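Local structure of HD superfamily hydrolase (Clostridium acetobutylicum ATCC 824, 3CCG) at residues V32-I37 and E123-I128. The protein probably hydrolyses P(1),P(4)-bis(5'-adenosyl) tetraphosphate symmetrically to two molecules of ADP, as an iron-binding member of the HD-domain superfamily. Sequence-based numbering, arbitrary orientation.
Sequences VRLAGI and EKIIYI
In the all-helical HD domain, L34 of helix 5-38 packs against I125 and I128 of helix 121-132. The two helices carry metal ligands: H23 lies on the first and D130 on the second, and both bind iron. The axes of segments 32-37 and 123-128 come within 9.7 Å of each other. Their N-to-C directions lie 140° apart, roughly antiparallel. The contact is small and buried, made by apolar side chains, with no hydrogen bond across it. L34 and I125 face each other, with CA atoms 6.6 Å apart. L34 CB rests on I125 CG2 at 3.9 Å. The closest touch is L34 CD1 to I128 CG2, 3.6 Å, where the two side chains cross at about a right angle. At chi1 -152°, roughly trans, I128 leaves CG2 to meet L34 while the longer branch leads away. The other branch of I125 ends in CD1, which lies against the backbone of A35, 4.0 Å from A35 CA. I125 thus spans L34 and A35, with CG2 on the first and CD1 on the second. Around this contact, I125 also touches A31, a turn earlier on helix 5-38, and E40 in the loop that follows. A35 packs on A45 of helix 42-51, and I128 reaches L152 of helix 152-170.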
# COMPACT_ATOMS: atom_id res chain seq x y z
N VAL A 32 24.57 -8.54 -14.81
CA VAL A 32 25.81 -9.30 -14.72
C VAL A 32 26.82 -8.59 -13.84
O VAL A 32 27.49 -9.23 -13.02
CB VAL A 32 26.35 -9.59 -16.14
CG1 VAL A 32 27.81 -10.15 -16.10
CG2 VAL A 32 25.45 -10.58 -16.85
N ARG A 33 26.91 -7.27 -14.00
CA ARG A 33 27.85 -6.46 -13.19
C ARG A 33 27.50 -6.59 -11.68
O ARG A 33 28.34 -6.88 -10.80
CB ARG A 33 27.83 -5.02 -13.65
CG ARG A 33 28.84 -4.11 -12.92
CD ARG A 33 28.82 -2.71 -13.42
NE ARG A 33 27.52 -2.06 -13.24
CZ ARG A 33 27.09 -1.55 -12.10
NH1 ARG A 33 27.83 -1.65 -11.01
NH2 ARG A 33 25.90 -0.97 -12.05
N LEU A 34 26.20 -6.47 -11.37
CA LEU A 34 25.79 -6.53 -9.99
C LEU A 34 25.98 -7.93 -9.43
O LEU A 34 26.25 -8.14 -8.25
CB LEU A 34 24.33 -6.06 -9.85
CG LEU A 34 24.04 -4.59 -10.08
CD1 LEU A 34 22.53 -4.33 -10.11
CD2 LEU A 34 24.70 -3.69 -9.00
N ALA A 35 25.79 -8.93 -10.27
CA ALA A 35 26.01 -10.30 -9.87
C ALA A 35 27.43 -10.55 -9.42
O ALA A 35 27.67 -11.33 -8.53
CB ALA A 35 25.64 -11.27 -11.02
N GLY A 36 28.35 -9.90 -10.13
CA GLY A 36 29.77 -9.97 -9.77
C GLY A 36 29.99 -9.36 -8.40
O GLY A 36 30.69 -9.95 -7.57
N ILE A 37 29.41 -8.20 -8.14
CA ILE A 37 29.54 -7.52 -6.85
C ILE A 37 28.97 -8.35 -5.69
O ILE A 37 29.58 -8.44 -4.61
CB ILE A 37 28.84 -6.16 -6.85
CG1 ILE A 37 29.58 -5.19 -7.78
CG2 ILE A 37 28.70 -5.56 -5.41
CD1 ILE A 37 28.84 -3.90 -8.14
N GLU A 123 16.26 -11.66 -7.83
CA GLU A 123 15.09 -10.81 -8.02
C GLU A 123 15.43 -9.34 -7.77
O GLU A 123 15.03 -8.45 -8.52
CB GLU A 123 13.97 -11.22 -7.07
CG GLU A 123 13.26 -12.47 -7.38
CD GLU A 123 12.26 -12.85 -6.31
OE1 GLU A 123 11.27 -12.09 -6.17
OE2 GLU A 123 12.47 -13.85 -5.58
N LYS A 124 16.21 -9.07 -6.70
CA LYS A 124 16.60 -7.72 -6.37
C LYS A 124 17.47 -7.08 -7.49
O LYS A 124 17.33 -5.93 -7.84
CB LYS A 124 17.31 -7.63 -5.04
CG LYS A 124 16.48 -8.14 -3.88
CD LYS A 124 17.24 -8.03 -2.56
CE LYS A 124 16.37 -8.48 -1.40
NZ LYS A 124 17.15 -8.53 -0.11
N ILE A 125 18.46 -7.87 -7.94
CA ILE A 125 19.38 -7.44 -8.99
C ILE A 125 18.60 -7.04 -10.28
O ILE A 125 18.86 -5.99 -10.89
CB ILE A 125 20.42 -8.53 -9.26
CG1 ILE A 125 21.41 -8.60 -8.09
CG2 ILE A 125 21.15 -8.23 -10.55
CD1 ILE A 125 22.48 -9.72 -8.18
N ILE A 126 17.60 -7.87 -10.66
CA ILE A 126 16.88 -7.63 -11.92
C ILE A 126 15.99 -6.40 -11.74
O ILE A 126 15.95 -5.48 -12.58
CB ILE A 126 16.11 -8.86 -12.41
CG1 ILE A 126 17.10 -10.02 -12.68
CG2 ILE A 126 15.27 -8.52 -13.62
CD1 ILE A 126 18.32 -9.66 -13.56
N TYR A 127 15.33 -6.33 -10.60
CA TYR A 127 14.48 -5.18 -10.30
C TYR A 127 15.27 -3.85 -10.38
O TYR A 127 14.86 -2.89 -11.05
CB TYR A 127 13.79 -5.36 -8.93
CG TYR A 127 13.03 -4.13 -8.48
CD1 TYR A 127 13.71 -3.09 -7.91
CD2 TYR A 127 11.67 -3.97 -8.75
CE1 TYR A 127 13.09 -1.94 -7.55
CE2 TYR A 127 11.03 -2.79 -8.39
CZ TYR A 127 11.77 -1.78 -7.82
OH TYR A 127 11.21 -0.57 -7.38
N ILE A 128 16.41 -3.80 -9.71
CA ILE A 128 17.15 -2.54 -9.68
C ILE A 128 17.89 -2.25 -10.98
O ILE A 128 18.02 -1.09 -11.39
CB ILE A 128 18.09 -2.49 -8.44
CG1 ILE A 128 18.30 -1.03 -8.02
CG2 ILE A 128 19.36 -3.25 -8.68
CD1 ILE A 128 17.04 -0.38 -7.36